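Local coordinates for protein YHR177W (Saccharomyces cerevisiae, PDB 4M8B) that binds DNA through the WOPR domain held in this chain, and probably acts in the regulation of transcription, at residues Glu45-Gly50 with Asp67-Ser72; Tyr83-Arg88 with Thr116-Lys121; Asp18-Phe23 with Phe168-Lys173. One frame throughout, in Å; residues are numbered along the deposited sequence.

Contacts 1 and 2 are neighbours on one side of the chain's centre, their own centres about 8 Å apart. They meet directly: Asp67 OD2 forms a salt bridge with Lys120 NZ at 3.0 Å, and Ser72 N lies 2.7 Å from Arg84 O, a probable hydrogen bond. Each comes within about 4 Å of the bound DNA at its nearest atom. Contact 3 lies across the chain's centre, with its centre about 25 Å from that of contact 1 and about 28 Å from that of contact 2, and its nearest atom stays about 10 Å from the DNA. By joining 18-23 to 168-173 it closes a long loop of chain in which the other two contacts are nested.

Contact 1 (Glu45-Gly50 with Asp67-Ser72); sequences ELVNPG and DGFSWS
A chi1 of -74° puts Phe69 CG anti to its carbonyl carbon and beside the backbone N, and the Phe69 and Val47 side chains meet tip to tip. Asp67 CG sits between backbone N and carbonyl carbon (chi1 53°), and Asp67 forms an Asx turn in this loop of the WOPR domain. In that turn Asp67 OD1 accepts a bond from Phe69 N at 3.0 Å, on its anti side and out of the carboxylate plane. The same oxygen takes a second bond on its syn side from Trp71 NE1, 2.7 Å away and nearly straight at 171°. Two donors thus grip one oxygen and tie both aromatic residues to the carboxylate, whose OD2 is hydrogen-bonded to Tyr145 OH. Trp71 also packs on a phosphate of the bound DNA.

Against this polar framework, Leu46, on helix 40-46, and Val47 after it supply apolar contacts. Leu46 CD1 approaches Asp67 CB at 4.4 Å. Val47 uses both methyl groups: CG2 lies over a face of the Phe69 ring in a CH-pi contact, 4.2 Å from its centroid, and meets the edge of the Trp71 indole at CZ2, 4.3 Å off. CG1 touches the ring at Phe69 CZ, 3.6 Å away.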
# COMPACT_ATOMS: atom_id res chain seq x y z
N GLU C 45 -3.02 12.58 8.08
CA GLU C 45 -3.98 11.59 8.55
C GLU C 45 -3.94 10.30 7.73
O GLU C 45 -4.48 9.28 8.14
CB GLU C 45 -5.40 12.17 8.53
CG GLU C 45 -5.59 13.44 9.35
CD GLU C 45 -5.68 13.16 10.84
OE1 GLU C 45 -4.99 12.23 11.32
OE2 GLU C 45 -6.44 13.86 11.53
N LEU C 46 -3.32 10.32 6.58
CA LEU C 46 -3.35 9.21 5.68
C LEU C 46 -2.72 8.01 6.26
O LEU C 46 -3.04 6.91 5.99
CB LEU C 46 -2.55 9.55 4.48
CG LEU C 46 -3.10 10.65 3.65
CD1 LEU C 46 -2.36 10.75 2.37
CD2 LEU C 46 -4.54 10.39 3.38
N VAL C 47 -1.75 8.28 7.03
CA VAL C 47 -0.67 7.43 7.23
C VAL C 47 -0.92 6.48 8.35
O VAL C 47 -0.04 5.88 8.80
CB VAL C 47 0.55 8.31 7.37
CG1 VAL C 47 1.15 8.38 8.74
CG2 VAL C 47 1.55 7.95 6.35
N ASN C 48 -2.13 6.42 8.84
CA ASN C 48 -2.49 5.55 9.91
C ASN C 48 -2.42 4.12 9.56
O ASN C 48 -2.79 3.74 8.52
CB ASN C 48 -3.88 5.84 10.32
CG ASN C 48 -4.01 7.15 10.98
OD1 ASN C 48 -3.09 7.67 11.50
ND2 ASN C 48 -5.17 7.68 10.97
N PRO C 49 -1.90 3.29 10.55
CA PRO C 49 -1.87 1.87 10.23
C PRO C 49 -3.18 1.21 9.94
O PRO C 49 -4.09 1.48 10.59
CB PRO C 49 -1.38 1.28 11.50
CG PRO C 49 -0.33 2.17 11.83
CD PRO C 49 -1.13 3.38 11.88
N GLY C 50 -3.23 0.31 8.99
CA GLY C 50 -4.48 -0.30 8.58
C GLY C 50 -5.12 0.42 7.40
O GLY C 50 -6.02 -0.12 6.75
N ASP C 67 2.69 11.37 0.54
CA ASP C 67 2.12 11.53 1.87
C ASP C 67 2.91 12.51 2.73
O ASP C 67 2.56 12.75 3.89
CB ASP C 67 1.97 10.17 2.58
CG ASP C 67 3.27 9.37 2.59
OD1 ASP C 67 4.36 9.97 2.67
OD2 ASP C 67 3.18 8.12 2.53
N GLY C 68 3.98 13.06 2.17
CA GLY C 68 4.76 14.08 2.85
C GLY C 68 5.68 13.57 3.95
O GLY C 68 6.29 14.36 4.67
N PHE C 69 5.79 12.25 4.10
CA PHE C 69 6.67 11.69 5.12
C PHE C 69 8.02 11.30 4.54
O PHE C 69 8.22 11.33 3.32
CB PHE C 69 6.00 10.48 5.79
CG PHE C 69 4.89 10.85 6.74
CD1 PHE C 69 3.63 11.18 6.25
CD2 PHE C 69 5.10 10.86 8.11
CE1 PHE C 69 2.61 11.52 7.12
CE2 PHE C 69 4.08 11.20 8.98
CZ PHE C 69 2.83 11.53 8.49
N SER C 70 8.96 10.94 5.41
CA SER C 70 10.29 10.53 4.98
C SER C 70 10.38 9.01 4.86
O SER C 70 10.14 8.28 5.82
CB SER C 70 11.36 11.03 5.96
OG SER C 70 11.59 12.41 5.78
N TRP C 71 10.74 8.54 3.67
CA TRP C 71 10.77 7.12 3.39
C TRP C 71 12.15 6.62 2.98
O TRP C 71 12.91 7.35 2.34
CB TRP C 71 9.75 6.78 2.30
CG TRP C 71 8.35 7.12 2.69
CD1 TRP C 71 7.60 8.17 2.25
CD2 TRP C 71 7.53 6.41 3.63
NE1 TRP C 71 6.36 8.15 2.84
CE2 TRP C 71 6.29 7.08 3.69
CE3 TRP C 71 7.72 5.26 4.41
CZ2 TRP C 71 5.25 6.64 4.51
CZ3 TRP C 71 6.69 4.84 5.22
CH2 TRP C 71 5.47 5.52 5.27
N SER C 72 12.45 5.38 3.33
CA SER C 72 13.68 4.74 2.90
C SER C 72 13.62 4.49 1.41
O SER C 72 12.57 4.67 0.79
CB SER C 72 13.87 3.41 3.63
OG SER C 72 13.00 2.42 3.11

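Contact 2 (Tyr83-Arg88 with Thr116-Lys121); sequences YREYNR and TGLLKK
Tyr83 and Lys120 form a hydrogen-bonded pair of two antiparallel strands. Tyr83 N donates to Lys120 O at 2.9 Å, and Lys120 N returns a bond to Tyr83 O. Arg84 and Leu119 follow as the non-hydrogen-bonded pair. Beyond them Glu85 N gives a weak bond to Leu118 O, whereas Glu85 O accepts from Thr116 N at 3.0 Å. Gly117, where the chain turns a corner, thus lies between two residues bonded to the same Glu85.

A second set of polar contacts links side chains at this corner. Glu85 CG is anti to its backbone N (chi1 -171°), and the chain runs on extended until Glu85 OE1 receives the hydroxyl of Thr116 OG1 at 2.5 Å, from above the carboxylate plane (48° out of it). Thr116 OG1 in turn accepts from Leu118 N at 3.3 Å, an ST turn, so one hydroxyl donates to the carboxylate and accepts from the backbone. Leu118 CB makes a carbon-to-oxygen contact with Glu85 OE1, 3.4 Å away.

Apolar packing fills in around these bonds. Leu119 CD2 lies 3.4 Å from Arg84 CG, the two side chains running side by side on one face of the sheet. On the face that Tyr83 and Lys120 share, Tyr83 CD1 is 4.2 Å from Lys120 CE.

Tyr83 also packs on a sugar of the bound DNA, which brings the Tyr83 end of this pairing next to the DNA; strands 80-88 and 113-128 are neighbours in the antiparallel sheet of the WOPR domain.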
# COMPACT_ATOMS: atom_id res chain seq x y z
N TYR C 83 8.59 0.43 1.89
CA TYR C 83 9.35 1.60 2.32
C TYR C 83 9.27 1.75 3.84
O TYR C 83 8.29 1.35 4.46
CB TYR C 83 8.81 2.86 1.65
CG TYR C 83 8.68 2.79 0.15
CD1 TYR C 83 7.61 2.14 -0.45
CD2 TYR C 83 9.62 3.39 -0.68
CE1 TYR C 83 7.48 2.08 -1.82
CE2 TYR C 83 9.50 3.33 -2.06
CZ TYR C 83 8.43 2.68 -2.62
OH TYR C 83 8.30 2.62 -3.99
N ARG C 84 10.30 2.34 4.43
CA ARG C 84 10.34 2.52 5.88
C ARG C 84 10.45 3.99 6.26
O ARG C 84 11.25 4.73 5.68
CB ARG C 84 11.51 1.74 6.47
CG ARG C 84 11.48 0.26 6.13
CD ARG C 84 11.86 -0.59 7.32
NE ARG C 84 13.30 -0.59 7.55
CZ ARG C 84 13.87 -0.80 8.73
NH1 ARG C 84 13.12 -1.02 9.80
NH2 ARG C 84 15.19 -0.78 8.84
N GLU C 85 9.63 4.42 7.21
CA GLU C 85 9.68 5.81 7.68
C GLU C 85 10.85 6.01 8.63
O GLU C 85 11.12 5.16 9.48
CB GLU C 85 8.38 6.21 8.37
CG GLU C 85 8.30 7.69 8.69
CD GLU C 85 7.39 8.01 9.85
OE1 GLU C 85 6.89 7.07 10.50
OE2 GLU C 85 7.17 9.21 10.13
N TYR C 86 11.53 7.14 8.49
CA TYR C 86 12.66 7.47 9.36
C TYR C 86 12.64 8.93 9.80
O TYR C 86 12.24 9.82 9.04
CB TYR C 86 13.99 7.14 8.67
CG TYR C 86 14.30 7.99 7.47
CD1 TYR C 86 14.91 9.23 7.61
CD2 TYR C 86 14.00 7.56 6.19
CE1 TYR C 86 15.20 10.01 6.51
CE2 TYR C 86 14.28 8.34 5.08
CZ TYR C 86 14.89 9.56 5.25
OH TYR C 86 15.18 10.34 4.15
N ASN C 87 13.09 9.18 11.03
CA ASN C 87 13.24 10.53 11.55
C ASN C 87 14.63 10.75 12.13
O ASN C 87 15.46 9.84 12.11
CB ASN C 87 12.18 10.83 12.62
CG ASN C 87 10.78 10.90 12.06
OD1 ASN C 87 10.59 11.18 10.87
ND2 ASN C 87 9.79 10.67 12.91
N ARG C 88 14.88 11.95 12.64
CA ARG C 88 16.15 12.26 13.29
C ARG C 88 15.98 12.35 14.80
O ARG C 88 14.87 12.59 15.29
CB ARG C 88 16.74 13.55 12.72
CG ARG C 88 15.72 14.64 12.46
CD ARG C 88 16.35 15.82 11.75
NE ARG C 88 17.45 16.39 12.51
CZ ARG C 88 18.24 17.37 12.08
NH1 ARG C 88 18.05 17.89 10.87
NH2 ARG C 88 19.22 17.83 12.85
N THR C 116 11.07 4.50 12.44
CA THR C 116 9.96 4.68 13.37
C THR C 116 9.16 3.40 13.60
O THR C 116 8.60 3.19 14.68
CB THR C 116 9.00 5.79 12.89
OG1 THR C 116 8.37 5.37 11.67
CG2 THR C 116 9.77 7.08 12.64
N GLY C 117 9.12 2.54 12.59
CA GLY C 117 8.35 1.32 12.68
C GLY C 117 7.18 1.33 11.71
O GLY C 117 6.63 0.28 11.36
N LEU C 118 6.78 2.53 11.29
CA LEU C 118 5.73 2.68 10.29
C LEU C 118 6.24 2.17 8.95
O LEU C 118 7.41 2.37 8.60
CB LEU C 118 5.29 4.13 10.18
CG LEU C 118 4.17 4.41 9.17
CD1 LEU C 118 2.86 3.80 9.65
CD2 LEU C 118 4.02 5.90 8.89
N LEU C 119 5.37 1.51 8.20
CA LEU C 119 5.75 0.92 6.92
C LEU C 119 4.70 1.18 5.84
O LEU C 119 3.52 1.36 6.14
CB LEU C 119 5.96 -0.59 7.08
CG LEU C 119 7.14 -1.04 7.94
CD1 LEU C 119 6.94 -2.47 8.41
CD2 LEU C 119 8.43 -0.92 7.16
N LYS C 120 5.14 1.21 4.59
CA LYS C 120 4.24 1.35 3.46
C LYS C 120 4.59 0.33 2.38
O LYS C 120 5.76 0.13 2.06
CB LYS C 120 4.30 2.77 2.88
CG LYS C 120 3.83 2.88 1.43
CD LYS C 120 3.70 4.33 0.98
CE LYS C 120 5.02 5.08 1.07
NZ LYS C 120 4.90 6.49 0.61
N LYS C 121 3.57 -0.33 1.85
CA LYS C 121 3.77 -1.24 0.72
C LYS C 121 2.86 -0.84 -0.43
O LYS C 121 1.72 -0.42 -0.22
CB LYS C 121 3.55 -2.70 1.13
CG LYS C 121 2.12 -3.06 1.48
CD LYS C 121 2.08 -4.34 2.31
CE LYS C 121 2.92 -5.43 1.68
NZ LYS C 121 2.95 -6.65 2.54

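Contact 3 (Asp18-Phe23 with Phe168-Lys173); sequences DLALVF and FRPSQK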
# COMPACT_ATOMS: atom_id res chain seq x y z
N ASP C 18 -5.38 -11.20 -1.02
CA ASP C 18 -5.77 -9.97 -0.34
C ASP C 18 -5.95 -8.83 -1.34
O ASP C 18 -6.93 -8.09 -1.28
CB ASP C 18 -4.75 -9.60 0.74
CG ASP C 18 -4.82 -10.52 1.95
OD1 ASP C 18 -5.93 -10.99 2.28
OD2 ASP C 18 -3.77 -10.76 2.59
N LEU C 19 -5.00 -8.69 -2.26
CA LEU C 19 -5.06 -7.67 -3.30
C LEU C 19 -6.31 -7.82 -4.17
O LEU C 19 -6.98 -6.84 -4.48
CB LEU C 19 -3.84 -7.75 -4.21
CG LEU C 19 -2.54 -7.08 -3.76
CD1 LEU C 19 -1.42 -7.42 -4.73
CD2 LEU C 19 -2.74 -5.58 -3.68
N ALA C 20 -6.60 -9.06 -4.56
CA ALA C 20 -7.67 -9.34 -5.50
C ALA C 20 -9.02 -8.92 -4.94
O ALA C 20 -9.86 -8.37 -5.66
CB ALA C 20 -7.68 -10.81 -5.87
N LEU C 21 -9.22 -9.16 -3.66
CA LEU C 21 -10.47 -8.80 -2.99
C LEU C 21 -10.67 -7.29 -2.96
O LEU C 21 -11.76 -6.79 -3.25
CB LEU C 21 -10.51 -9.40 -1.58
CG LEU C 21 -10.61 -10.92 -1.54
CD1 LEU C 21 -10.30 -11.47 -0.15
CD2 LEU C 21 -11.99 -11.37 -1.98
N VAL C 22 -9.61 -6.55 -2.62
CA VAL C 22 -9.67 -5.09 -2.57
C VAL C 22 -9.99 -4.51 -3.95
O VAL C 22 -10.91 -3.70 -4.09
CB VAL C 22 -8.36 -4.49 -2.05
CG1 VAL C 22 -8.44 -2.97 -2.06
CG2 VAL C 22 -8.05 -5.01 -0.66
N PHE C 23 -9.23 -4.92 -4.95
CA PHE C 23 -9.45 -4.48 -6.32
C PHE C 23 -10.86 -4.80 -6.81
O PHE C 23 -11.53 -3.94 -7.38
CB PHE C 23 -8.41 -5.11 -7.25
CG PHE C 23 -7.06 -4.45 -7.20
CD1 PHE C 23 -6.95 -3.07 -7.14
CD2 PHE C 23 -5.90 -5.20 -7.21
CE1 PHE C 23 -5.70 -2.46 -7.10
CE2 PHE C 23 -4.65 -4.59 -7.16
CZ PHE C 23 -4.56 -3.22 -7.11
N PHE C 168 -16.47 -9.97 -2.50
CA PHE C 168 -15.55 -9.39 -3.47
C PHE C 168 -14.68 -10.47 -4.10
O PHE C 168 -13.55 -10.20 -4.51
CB PHE C 168 -14.68 -8.31 -2.82
CG PHE C 168 -15.47 -7.19 -2.21
CD1 PHE C 168 -16.56 -6.66 -2.88
CD2 PHE C 168 -15.14 -6.68 -0.97
CE1 PHE C 168 -17.30 -5.62 -2.32
CE2 PHE C 168 -15.87 -5.65 -0.41
CZ PHE C 168 -16.96 -5.12 -1.08
N ARG C 169 -15.21 -11.68 -4.16
CA ARG C 169 -14.53 -12.81 -4.79
C ARG C 169 -14.06 -12.40 -6.19
O ARG C 169 -14.86 -11.91 -6.99
CB ARG C 169 -15.48 -14.01 -4.88
CG ARG C 169 -14.84 -15.29 -5.38
CD ARG C 169 -15.89 -16.21 -5.99
NE ARG C 169 -16.61 -15.53 -7.07
CZ ARG C 169 -16.21 -15.52 -8.34
NH1 ARG C 169 -15.09 -16.15 -8.69
NH2 ARG C 169 -16.92 -14.87 -9.25
N PRO C 170 -12.76 -12.59 -6.46
CA PRO C 170 -12.08 -12.07 -7.66
C PRO C 170 -12.46 -12.79 -8.95
O PRO C 170 -12.50 -14.02 -8.98
CB PRO C 170 -10.59 -12.34 -7.35
CG PRO C 170 -10.53 -12.67 -5.89
CD PRO C 170 -11.84 -13.30 -5.56
N SER C 171 -12.71 -12.03 -10.02
CA SER C 171 -12.91 -12.62 -11.34
C SER C 171 -11.60 -13.24 -11.80
O SER C 171 -10.52 -12.80 -11.39
CB SER C 171 -13.36 -11.55 -12.34
OG SER C 171 -12.30 -10.65 -12.64
N GLN C 172 -11.68 -14.25 -12.66
CA GLN C 172 -10.48 -14.94 -13.12
C GLN C 172 -9.56 -14.01 -13.91
O GLN C 172 -8.34 -14.15 -13.86
CB GLN C 172 -10.84 -16.17 -13.96
CG GLN C 172 -9.65 -17.06 -14.29
CD GLN C 172 -9.02 -17.67 -13.05
OE1 GLN C 172 -9.72 -18.05 -12.11
NE2 GLN C 172 -7.70 -17.78 -13.05
N LYS C 173 -10.15 -13.07 -14.63
CA LYS C 173 -9.37 -12.11 -15.41
C LYS C 173 -8.47 -11.29 -14.50
O LYS C 173 -7.36 -10.91 -14.87
CB LYS C 173 -10.29 -11.19 -16.24
CG LYS C 173 -9.53 -10.25 -17.17
CD LYS C 173 -10.45 -9.48 -18.11
CE LYS C 173 -11.19 -8.36 -17.39
NZ LYS C 173 -11.53 -7.23 -18.31
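Helix 16-28 packs through Ala20 and Leu21 against Phe168 and Pro170, on the loop that leads into helix 172-179. The contact is a fit of apolar side chains and backbone on a helix-to-loop surface, and it brings together two parts of the chain nearly 150 residues apart.

Pro170 turns CB and CG to Ala20. Its CG rests 3.4 Å from Ala20 CB, and the neighbouring Pro170 CB is 3.6 Å from the same methyl. The alpha carbons of Ala20 and Pro170 are 5.6 Å apart. Next round the ring, Pro170 CD meets Leu21 CD2 at 4.1 Å.

The loop then turns at once into its helix. Ser171 holds the N-cap position, and its OG makes a weak bond to Leu174 N, a cap on the first turn of helix 172-179; Ser171 N is itself bonded to Gln24 OE1 on helix 16-28. The entry of the second helix is therefore tied to the first by a polar bond as well as by Pro170, whose ring also touches Leu175.

Leu21 carries the rest of the packing. Its CG is anti to the carbonyl carbon (chi1 -68°), and from this branch point CD2 turns to the backbone of the loop, 3.2 Å from Phe168 O and 3.9 Å from Arg169 N. The same methyl is 4.2 Å from Phe168 CB. Phe168 answers with that CB, which lies 3.3 Å from Leu21 O, while its ring heads away from the helix and packs on Asn30. Elsewhere on the helix, Leu19, Val22 and Phe23 face the sheet, where all three touch Leu142 of strand 137-147.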